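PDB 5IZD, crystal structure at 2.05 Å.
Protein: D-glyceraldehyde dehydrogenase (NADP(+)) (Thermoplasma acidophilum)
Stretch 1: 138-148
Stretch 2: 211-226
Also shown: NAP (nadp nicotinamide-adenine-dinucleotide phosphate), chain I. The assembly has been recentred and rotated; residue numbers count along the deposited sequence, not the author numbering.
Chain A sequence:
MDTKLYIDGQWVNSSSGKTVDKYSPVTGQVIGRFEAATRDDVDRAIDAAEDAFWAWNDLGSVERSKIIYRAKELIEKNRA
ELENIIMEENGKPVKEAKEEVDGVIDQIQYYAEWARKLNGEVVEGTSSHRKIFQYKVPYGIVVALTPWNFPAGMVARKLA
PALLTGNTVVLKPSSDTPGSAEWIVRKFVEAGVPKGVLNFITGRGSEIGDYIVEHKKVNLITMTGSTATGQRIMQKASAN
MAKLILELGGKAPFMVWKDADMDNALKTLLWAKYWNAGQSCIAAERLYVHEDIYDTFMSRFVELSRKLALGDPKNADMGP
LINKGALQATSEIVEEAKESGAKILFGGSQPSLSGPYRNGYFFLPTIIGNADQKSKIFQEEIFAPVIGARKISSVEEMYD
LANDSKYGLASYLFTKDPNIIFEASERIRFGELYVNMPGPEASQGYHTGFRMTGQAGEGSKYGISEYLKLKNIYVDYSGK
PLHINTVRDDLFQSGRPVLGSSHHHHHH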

ATOM      1  N   PRO A 138      -7.287   8.784 -14.908  1.00 28.83           N
ATOM      2  CA  PRO A 138      -6.758  10.158 -15.038  1.00 29.13           C
ATOM      3  C   PRO A 138      -7.809  11.229 -14.675  1.00 29.18           C
ATOM      4  O   PRO A 138      -9.010  10.967 -14.752  1.00 29.25           O
ATOM      5  CB  PRO A 138      -6.317  10.250 -16.522  1.00 29.38           C
ATOM      6  CG  PRO A 138      -6.750   9.002 -17.175  1.00 29.61           C
ATOM      7  CD  PRO A 138      -7.240   8.024 -16.162  1.00 29.30           C
ATOM      8  N   TYR A 139      -7.354  12.382 -14.218  1.00 29.59           N
ATOM      9  CA  TYR A 139      -8.225  13.580 -14.035  1.00 30.05           C
ATOM     10  C   TYR A 139      -8.728  14.096 -15.352  1.00 30.65           C
ATOM     11  O   TYR A 139      -9.797  14.686 -15.410  1.00 31.34           O
ATOM     12  CB  TYR A 139      -7.516  14.747 -13.318  1.00 30.15           C
ATOM     13  CG  TYR A 139      -7.441  14.582 -11.843  1.00 30.11           C
ATOM     14  CD1 TYR A 139      -6.475  13.793 -11.276  1.00 30.12           C
ATOM     15  CD2 TYR A 139      -8.354  15.209 -11.016  1.00 30.49           C
ATOM     16  CE1 TYR A 139      -6.422  13.616  -9.912  1.00 30.48           C
ATOM     17  CE2 TYR A 139      -8.323  15.047  -9.624  1.00 30.46           C
ATOM     18  CZ  TYR A 139      -7.377  14.222  -9.085  1.00 30.37           C
ATOM     19  OH  TYR A 139      -7.281  14.056  -7.745  1.00 31.06           O
ATOM     20  N   GLY A 140      -7.957  13.934 -16.413  1.00 30.81           N
ATOM     21  CA  GLY A 140      -8.364  14.510 -17.702  1.00 31.17           C
ATOM     22  C   GLY A 140      -7.352  15.476 -18.239  1.00 30.96           C
ATOM     23  O   GLY A 140      -6.300  15.021 -18.593  1.00 31.26           O
ATOM     24  N   ILE A 141      -7.660  16.778 -18.262  1.00 30.65           N
ATOM     25  CA  ILE A 141      -6.742  17.802 -18.744  1.00 30.95           C
ATOM     26  C   ILE A 141      -5.916  18.491 -17.672  1.00 30.19           C
ATOM     27  O   ILE A 141      -6.472  19.151 -16.790  1.00 30.67           O
ATOM     28  CB  ILE A 141      -7.466  18.904 -19.553  1.00 31.43           C
ATOM     29  CG1 ILE A 141      -8.275  18.231 -20.658  1.00 31.96           C
ATOM     30  CG2 ILE A 141      -6.435  19.884 -20.112  1.00 31.72           C
ATOM     31  CD1 ILE A 141      -9.294  19.141 -21.310  1.00 32.84           C
ATOM     32  N   VAL A 142      -4.607  18.289 -17.755  1.00 29.54           N
ATOM     33  CA  VAL A 142      -3.619  18.832 -16.819  1.00 28.88           C
ATOM     34  C   VAL A 142      -3.007  20.112 -17.456  1.00 28.88           C
ATOM     35  O   VAL A 142      -2.583  20.072 -18.613  1.00 29.18           O
ATOM     36  CB  VAL A 142      -2.492  17.780 -16.561  1.00 28.64           C
ATOM     37  CG1 VAL A 142      -1.315  18.373 -15.823  1.00 28.31           C
ATOM     38  CG2 VAL A 142      -3.023  16.560 -15.840  1.00 28.56           C
ATOM     39  N   VAL A 143      -2.991  21.201 -16.696  1.00 28.33           N
ATOM     40  CA  VAL A 143      -2.269  22.387 -17.020  1.00 28.47           C
ATOM     41  C   VAL A 143      -1.015  22.394 -16.148  1.00 28.04           C
ATOM     42  O   VAL A 143      -1.070  22.198 -14.862  1.00 27.41           O
ATOM     43  CB  VAL A 143      -3.102  23.659 -16.786  1.00 28.67           C
ATOM     44  CG1 VAL A 143      -2.220  24.892 -16.881  1.00 28.96           C
ATOM     45  CG2 VAL A 143      -4.250  23.754 -17.776  1.00 29.10           C
ATOM     46  N   ALA A 144       0.111  22.524 -16.830  1.00 28.07           N
ATOM     47  CA  ALA A 144       1.425  22.512 -16.204  1.00 28.02           C
ATOM     48  C   ALA A 144       2.086  23.870 -16.367  1.00 28.44           C
ATOM     49  O   ALA A 144       2.226  24.360 -17.498  1.00 28.66           O
ATOM     50  CB  ALA A 144       2.301  21.443 -16.797  1.00 28.11           C
ATOM     51  N   LEU A 145       2.395  24.507 -15.224  1.00 28.49           N
ATOM     52  CA  LEU A 145       2.921  25.857 -15.181  1.00 29.07           C
ATOM     53  C   LEU A 145       4.291  25.753 -14.539  1.00 28.99           C
ATOM     54  O   LEU A 145       4.399  25.432 -13.330  1.00 28.91           O
ATOM     55  CB  LEU A 145       2.019  26.809 -14.391  1.00 29.24           C
ATOM     56  CG  LEU A 145       0.614  26.984 -14.926  1.00 29.59           C
ATOM     57  CD1 LEU A 145      -0.251  27.608 -13.840  1.00 29.65           C
ATOM     58  CD2 LEU A 145       0.552  27.779 -16.178  1.00 30.43           C
ATOM     59  N   THR A 146       5.342  25.990 -15.324  1.00 29.19           N
ATOM     60  CA  THR A 146       6.715  25.738 -14.849  1.00 29.04           C
ATOM     61  C   THR A 146       7.467  27.032 -14.577  1.00 29.15           C
ATOM     62  O   THR A 146       7.210  28.081 -15.237  1.00 29.48           O
ATOM     63  CB  THR A 146       7.532  24.782 -15.769  1.00 29.24           C
ATOM     64  OG1 THR A 146       7.518  25.238 -17.111  1.00 29.64           O
ATOM     65  CG2 THR A 146       6.905  23.418 -15.724  1.00 29.21           C
ATOM     66  N   PRO A 147       8.373  26.990 -13.576  1.00 28.76           N
ATOM     67  CA  PRO A 147       9.213  28.159 -13.273  1.00 28.84           C
ATOM     68  C   PRO A 147      10.537  28.250 -14.089  1.00 29.12           C
ATOM     69  O   PRO A 147      10.853  27.376 -14.906  1.00 29.25           O
ATOM     70  CB  PRO A 147       9.504  27.973 -11.807  1.00 28.33           C
ATOM     71  CG  PRO A 147       9.643  26.503 -11.688  1.00 28.19           C
ATOM     72  CD  PRO A 147       8.699  25.864 -12.681  1.00 28.30           C
ATOM     73  N   TRP A 148      11.291  29.315 -13.871  1.00 29.21           N
ATOM     74  CA  TRP A 148      12.514  29.555 -14.650  1.00 29.71           C
ATOM     75  C   TRP A 148      13.743  28.924 -13.996  1.00 29.77           C
ATOM     76  O   TRP A 148      14.790  28.764 -14.683  1.00 30.07           O
ATOM     77  CB  TRP A 148      12.780  31.077 -14.857  1.00 29.92           C
ATOM     78  CG  TRP A 148      12.637  31.891 -13.588  1.00 29.76           C
ATOM     79  CD1 TRP A 148      11.533  32.561 -13.181  1.00 29.84           C
ATOM     80  CD2 TRP A 148      13.603  32.030 -12.546  1.00 29.50           C
ATOM     81  NE1 TRP A 148      11.760  33.154 -11.970  1.00 29.79           N
ATOM     82  CE2 TRP A 148      13.027  32.822 -11.551  1.00 29.63           C
ATOM     83  CE3 TRP A 148      14.905  31.596 -12.382  1.00 29.45           C
ATOM     84  CZ2 TRP A 148      13.722  33.176 -10.358  1.00 29.49           C
ATOM     85  CZ3 TRP A 148      15.587  31.913 -11.195  1.00 29.38           C
ATOM     86  CH2 TRP A 148      15.003  32.724 -10.214  1.00 29.35           C
TER
HETATM   87  PA  NAP I 601       6.047  32.822 -10.837  1.00 42.11           P
HETATM   88  O1A NAP I 601       5.457  34.158 -11.162  1.00 46.04           O
HETATM   89  O2A NAP I 601       5.473  32.053  -9.665  1.00 46.71           O
HETATM   90  O5B NAP I 601       5.993  31.902 -12.186  1.00 38.53           O
HETATM   91  C5B NAP I 601       5.740  30.480 -12.208  1.00 34.31           C
HETATM   92  C4B NAP I 601       4.866  30.106 -13.420  1.00 32.31           C
HETATM   93  O4B NAP I 601       3.532  30.620 -13.241  1.00 31.06           O
HETATM   94  C3B NAP I 601       5.363  30.737 -14.736  1.00 32.09           C
HETATM   95  O3B NAP I 601       5.059  29.844 -15.841  1.00 31.70           O
HETATM   96  C2B NAP I 601       4.546  31.996 -14.833  1.00 32.28           C
HETATM   97  O2B NAP I 601       4.517  32.568 -16.137  1.00 34.08           O
HETATM   98  C1B NAP I 601       3.207  31.503 -14.356  1.00 30.88           C
HETATM   99  N9A NAP I 601       2.261  32.544 -13.927  1.00 27.38           N
HETATM  100  C8A NAP I 601       2.519  33.821 -13.532  1.00 26.94           C
HETATM  101  N7A NAP I 601       1.420  34.480 -13.234  1.00 28.49           N
HETATM  102  C5A NAP I 601       0.399  33.543 -13.423  1.00 28.35           C
HETATM  103  C6A NAP I 601      -0.986  33.614 -13.265  1.00 29.52           C
HETATM  104  N6A NAP I 601      -1.617  34.717 -12.843  1.00 31.70           N
HETATM  105  N1A NAP I 601      -1.719  32.515 -13.537  1.00 30.61           N
HETATM  106  C2A NAP I 601      -1.096  31.409 -13.984  1.00 28.96           C
HETATM  107  N3A NAP I 601       0.222  31.260 -14.178  1.00 29.17           N
HETATM  108  C4A NAP I 601       0.912  32.379 -13.860  1.00 27.12           C
HETATM  109  O3  NAP I 601       7.603  33.039 -10.600  1.00 52.78           O
HETATM  110  PN  NAP I 601       8.496  34.376 -10.666  1.00 70.41           P
HETATM  111  O1N NAP I 601       8.514  34.921 -12.083  1.00 63.76           O
HETATM  112  O2N NAP I 601       9.879  34.082 -10.138  1.00 67.93           O
HETATM  113  O5D NAP I 601       7.769  35.377  -9.734  1.00 68.93           O
HETATM  114  P2B NAP I 601       5.400  33.943 -16.421  1.00 28.93           P
HETATM  115  O1X NAP I 601       5.090  34.345 -17.872  1.00 34.61           O
HETATM  116  O2X NAP I 601       6.812  33.612 -16.294  1.00 27.51           O
HETATM  117  O3X NAP I 601       4.969  35.023 -15.489  1.00 28.38           O
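Stretch 2 211-226: YIVEHKKVNLITMTGS

Stretch 2 enters as the tail of a helix that includes Tyr-211 to Val-213, reverses through a type I turn from His-215 to Val-218, and then runs as a strand through Leu-220 to Thr-224 beside strand Ile-141 to Leu-145. The two strands are parallel, their N-to-C directions 19° apart (signed crossing angle -19°) and their axes 4.7 Å apart at closest approach. The register pairs Val-142 with Leu-220, Val-143 with Ile-221, Ala-144 with Thr-222 and Leu-145 with Met-223, with CA to CA distances of 4.6 to 4.9 Å.

Backbone hydrogen bonds fix that register. Val-143 and Leu-145 supply both N and O to the neighbouring strand: Val-143 N donates to Leu-220 O (2.9 Å), Thr-222 N to Val-143 O (2.8 Å), Leu-145 N to Thr-222 O (2.9 Å) and Thr-224 N to Leu-145 O (3.2 Å). Residues between these donors add CA-H...O contacts, such as Ala-144 CA to Thr-222 O at 3.3 Å.

At the entry, one side chain extends the ladder. Ile-141 N donates to Asn-219 OD1 (3.0 Å), while Ile-141 O accepts from both Asn-219 N (3.0 Å) and Leu-220 N (3.3 Å). Asn-219 thus answers both polar backbone atoms of Ile-141. Gly-140 leaves room for this arrangement: an ideal CB there would lie 2.3 Å from Asn-219 OD1, and its backbone angles by themselves call for glycine.

Apolar packing divides by sheet face. Val-142, Ala-144, Leu-220 and Thr-222 share one, where Val-142 CG1 meets Leu-220 CD2 at 3.9 Å and Ala-144 CB meets Thr-222 CG2 at 3.8 Å. Just before the strand, Tyr-139 presents a ring face to Leu-220, whose CD1 lies 4.0 Å from the ring centroid in a CH-pi contact. On the other face, Val-143 and Leu-145 reach the helix, the turn and the strand: Val-143 CG1 touches Ile-212 CG2 (3.6 Å), Val-143 CG2 touches Val-218 CG2 (3.6 Å), and Leu-145 CD1 lies 3.9 Å from Val-213 CG1 and 4.0 Å from Ile-221 CG2. Branched aliphatic side chains make most of these contacts, joined by Met-223, whose CG lies 4.0 Å from Leu-145 CB.

Beyond the paired strands, Pro-147 CB rests 3.5 Å from Thr-224 O, and both stretches meet the cofactor. NAP O3B donates to Thr-146 O (2.8 Å), Trp-148 NE1 to NAP O2N (2.8 Å) and Ser-226 N to NAP O2A (2.7 Å). A CB on Gly-225 would come within 2.3 Å of NAP O2A, so glycine keeps the phosphate approach open.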

ATOM      1  N   TYR A 211      -6.463  33.128 -17.268  1.00 40.84           N
ATOM      2  CA  TYR A 211      -7.399  32.566 -18.241  1.00 41.42           C
ATOM      3  C   TYR A 211      -7.256  31.051 -18.365  1.00 40.12           C
ATOM      4  O   TYR A 211      -8.270  30.322 -18.393  1.00 39.61           O
ATOM      5  CB  TYR A 211      -7.221  33.283 -19.588  1.00 42.98           C
ATOM      6  CG  TYR A 211      -8.210  32.832 -20.593  1.00 44.33           C
ATOM      7  CD1 TYR A 211      -9.528  33.349 -20.598  1.00 45.50           C
ATOM      8  CD2 TYR A 211      -7.872  31.855 -21.539  1.00 44.73           C
ATOM      9  CE1 TYR A 211     -10.479  32.902 -21.525  1.00 46.13           C
ATOM     10  CE2 TYR A 211      -8.822  31.402 -22.483  1.00 45.98           C
ATOM     11  CZ  TYR A 211     -10.124  31.923 -22.473  1.00 46.26           C
ATOM     12  OH  TYR A 211     -11.045  31.450 -23.394  1.00 45.61           O
ATOM     13  N   ILE A 212      -6.008  30.587 -18.417  1.00 39.34           N
ATOM     14  CA  ILE A 212      -5.705  29.150 -18.496  1.00 39.35           C
ATOM     15  C   ILE A 212      -6.215  28.436 -17.239  1.00 38.73           C
ATOM     16  O   ILE A 212      -6.872  27.398 -17.312  1.00 37.90           O
ATOM     17  CB  ILE A 212      -4.185  28.841 -18.633  1.00 39.89           C
ATOM     18  CG1 ILE A 212      -3.536  29.507 -19.840  1.00 41.19           C
ATOM     19  CG2 ILE A 212      -3.955  27.366 -18.908  1.00 40.13           C
ATOM     20  CD1 ILE A 212      -2.008  29.596 -19.756  1.00 41.35           C
ATOM     21  N   VAL A 213      -5.915  28.999 -16.080  1.00 38.80           N
ATOM     22  CA  VAL A 213      -6.236  28.301 -14.839  1.00 38.57           C
ATOM     23  C   VAL A 213      -7.725  28.228 -14.539  1.00 39.11           C
ATOM     24  O   VAL A 213      -8.162  27.218 -14.029  1.00 39.24           O
ATOM     25  CB  VAL A 213      -5.486  28.815 -13.611  1.00 38.48           C
ATOM     26  CG1 VAL A 213      -3.972  28.812 -13.854  1.00 38.71           C
ATOM     27  CG2 VAL A 213      -5.946  30.180 -13.202  1.00 39.74           C
ATOM     28  N   GLU A 214      -8.494  29.272 -14.816  1.00 39.97           N
ATOM     29  CA  GLU A 214      -9.946  29.201 -14.518  1.00 40.81           C
ATOM     30  C   GLU A 214     -10.880  28.530 -15.573  1.00 40.39           C
ATOM     31  O   GLU A 214     -12.060  28.412 -15.336  1.00 40.16           O
ATOM     32  CB  GLU A 214     -10.452  30.572 -14.144  1.00 42.24           C
ATOM     33  CG  GLU A 214     -10.437  31.549 -15.279  1.00 44.29           C
ATOM     34  CD  GLU A 214     -10.674  32.978 -14.827  1.00 46.49           C
ATOM     35  OE1 GLU A 214     -10.872  33.814 -15.740  1.00 49.21           O
ATOM     36  OE2 GLU A 214     -10.722  33.273 -13.601  1.00 47.51           O
ATOM     37  N   HIS A 215     -10.330  28.077 -16.698  1.00 39.87           N
ATOM     38  CA  HIS A 215     -11.059  27.537 -17.848  1.00 40.09           C
ATOM     39  C   HIS A 215     -11.951  26.336 -17.446  1.00 39.18           C
ATOM     40  O   HIS A 215     -11.471  25.439 -16.769  1.00 38.67           O
ATOM     41  CB  HIS A 215     -10.030  27.090 -18.905  1.00 40.12           C
ATOM     42  CG  HIS A 215     -10.595  26.886 -20.270  1.00 41.09           C
ATOM     43  ND1 HIS A 215     -11.314  25.767 -20.606  1.00 41.18           N
ATOM     44  CD2 HIS A 215     -10.503  27.622 -21.403  1.00 42.23           C
ATOM     45  CE1 HIS A 215     -11.679  25.833 -21.874  1.00 41.92           C
ATOM     46  NE2 HIS A 215     -11.184  26.941 -22.387  1.00 42.49           N
ATOM     47  N   LYS A 216     -13.199  26.320 -17.907  1.00 39.45           N
ATOM     48  CA  LYS A 216     -14.218  25.341 -17.480  1.00 40.24           C
ATOM     49  C   LYS A 216     -13.784  23.875 -17.661  1.00 39.27           C
ATOM     50  O   LYS A 216     -14.244  22.991 -16.907  1.00 39.96           O
ATOM     51  CB  LYS A 216     -15.590  25.585 -18.185  1.00 41.68           C
ATOM     52  CG  LYS A 216     -16.268  26.946 -17.915  1.00 42.72           C
ATOM     53  N   LYS A 217     -12.914  23.619 -18.639  1.00 38.19           N
ATOM     54  CA  LYS A 217     -12.463  22.260 -19.001  1.00 37.28           C
ATOM     55  C   LYS A 217     -11.171  21.739 -18.319  1.00 35.86           C
ATOM     56  O   LYS A 217     -10.779  20.601 -18.536  1.00 34.78           O
ATOM     57  CB  LYS A 217     -12.274  22.174 -20.534  1.00 38.07           C
ATOM     58  CG  LYS A 217     -13.510  22.590 -21.355  1.00 39.06           C
ATOM     59  CD  LYS A 217     -13.249  22.467 -22.844  1.00 39.92           C
ATOM     60  CE  LYS A 217     -14.536  22.628 -23.641  1.00 40.74           C
ATOM     61  NZ  LYS A 217     -14.215  22.133 -25.000  1.00 41.92           N
ATOM     62  N   VAL A 218     -10.496  22.580 -17.547  1.00 35.01           N
ATOM     63  CA  VAL A 218      -9.260  22.190 -16.880  1.00 34.01           C
ATOM     64  C   VAL A 218      -9.591  21.349 -15.666  1.00 33.21           C
ATOM     65  O   VAL A 218     -10.447  21.716 -14.874  1.00 33.23           O
ATOM     66  CB  VAL A 218      -8.418  23.449 -16.539  1.00 33.91           C
ATOM     67  CG1 VAL A 218      -7.262  23.140 -15.620  1.00 33.22           C
ATOM     68  CG2 VAL A 218      -7.859  24.007 -17.810  1.00 34.12           C
ATOM     69  N   ASN A 219      -8.909  20.218 -15.494  1.00 32.58           N
ATOM     70  CA  ASN A 219      -9.224  19.347 -14.346  1.00 31.79           C
ATOM     71  C   ASN A 219      -8.186  19.343 -13.220  1.00 30.75           C
ATOM     72  O   ASN A 219      -8.511  19.010 -12.046  1.00 30.16           O
ATOM     73  CB  ASN A 219      -9.428  17.922 -14.855  1.00 32.30           C
ATOM     74  CG  ASN A 219     -10.550  17.815 -15.890  1.00 33.16           C
ATOM     75  OD1 ASN A 219     -10.318  17.391 -17.026  1.00 34.31           O
ATOM     76  ND2 ASN A 219     -11.760  18.219 -15.513  1.00 33.39           N
ATOM     77  N   LEU A 220      -6.939  19.681 -13.579  1.00 29.98           N
ATOM     78  CA  LEU A 220      -5.812  19.616 -12.652  1.00 29.02           C
ATOM     79  C   LEU A 220      -4.758  20.666 -13.087  1.00 28.83           C
ATOM     80  O   LEU A 220      -4.537  20.920 -14.300  1.00 29.28           O
ATOM     81  CB  LEU A 220      -5.232  18.206 -12.590  1.00 28.82           C
ATOM     82  CG  LEU A 220      -4.090  17.914 -11.593  1.00 28.47           C
ATOM     83  CD1 LEU A 220      -4.015  16.439 -11.302  1.00 28.22           C
ATOM     84  CD2 LEU A 220      -2.743  18.356 -12.237  1.00 28.63           C
ATOM     85  N   ILE A 221      -4.245  21.368 -12.094  1.00 28.22           N
ATOM     86  CA  ILE A 221      -3.163  22.342 -12.252  1.00 28.12           C
ATOM     87  C   ILE A 221      -1.973  21.892 -11.414  1.00 27.45           C
ATOM     88  O   ILE A 221      -2.079  21.704 -10.174  1.00 26.95           O
ATOM     89  CB  ILE A 221      -3.614  23.761 -11.876  1.00 28.63           C
ATOM     90  CG1 ILE A 221      -4.700  24.224 -12.870  1.00 29.37           C
ATOM     91  CG2 ILE A 221      -2.460  24.765 -12.041  1.00 28.80           C
ATOM     92  CD1 ILE A 221      -5.613  25.291 -12.348  1.00 29.79           C
ATOM     93  N   THR A 222      -0.857  21.693 -12.097  1.00 27.10           N
ATOM     94  CA  THR A 222       0.411  21.395 -11.496  1.00 26.76           C
ATOM     95  C   THR A 222       1.375  22.571 -11.739  1.00 26.97           C
ATOM     96  O   THR A 222       1.595  22.964 -12.896  1.00 27.24           O
ATOM     97  CB  THR A 222       0.976  20.036 -11.950  1.00 26.61           C
ATOM     98  OG1 THR A 222       2.181  19.776 -11.223  1.00 26.41           O
ATOM     99  CG2 THR A 222       1.257  19.930 -13.437  1.00 27.06           C
ATOM    100  N   MET A 223       1.882  23.174 -10.666  1.00 26.83           N
ATOM    101  CA  MET A 223       2.572  24.482 -10.764  1.00 27.31           C
ATOM    102  C   MET A 223       3.674  24.570  -9.742  1.00 27.20           C
ATOM    103  O   MET A 223       3.533  24.054  -8.611  1.00 26.66           O
ATOM    104  CB  MET A 223       1.603  25.659 -10.571  1.00 27.70           C
ATOM    105  CG  MET A 223       2.249  27.016 -10.436  1.00 28.25           C
ATOM    106  SD  MET A 223       2.663  27.511  -8.755  1.00 28.80           S
ATOM    107  CE  MET A 223       3.141  29.237  -8.914  1.00 29.07           C
ATOM    108  N   THR A 224       4.757  25.237 -10.125  1.00 27.27           N
ATOM    109  CA  THR A 224       5.828  25.527  -9.196  1.00 27.44           C
ATOM    110  C   THR A 224       6.230  26.976  -9.450  1.00 27.80           C
ATOM    111  O   THR A 224       6.246  27.386 -10.592  1.00 28.07           O
ATOM    112  CB  THR A 224       6.988  24.528  -9.355  1.00 27.58           C
ATOM    113  OG1 THR A 224       6.555  23.206  -9.010  1.00 27.67           O
ATOM    114  CG2 THR A 224       8.202  24.897  -8.497  1.00 27.83           C
ATOM    115  N   GLY A 225       6.477  27.733  -8.392  1.00 27.94           N
ATOM    116  CA  GLY A 225       6.867  29.146  -8.455  1.00 28.61           C
ATOM    117  C   GLY A 225       6.680  29.910  -7.166  1.00 28.85           C
ATOM    118  O   GLY A 225       6.807  29.329  -6.048  1.00 29.08           O
ATOM    119  N   SER A 226       6.297  31.167  -7.279  1.00 29.31           N
ATOM    120  CA  SER A 226       6.273  32.045  -6.124  1.00 29.74           C
ATOM    121  C   SER A 226       4.982  31.896  -5.328  1.00 29.74           C
ATOM    122  O   SER A 226       3.955  31.482  -5.822  1.00 29.20           O
ATOM    123  CB  SER A 226       6.407  33.524  -6.542  1.00 30.30           C
ATOM    124  OG  SER A 226       5.178  33.887  -7.163  1.00 30.88           O
TER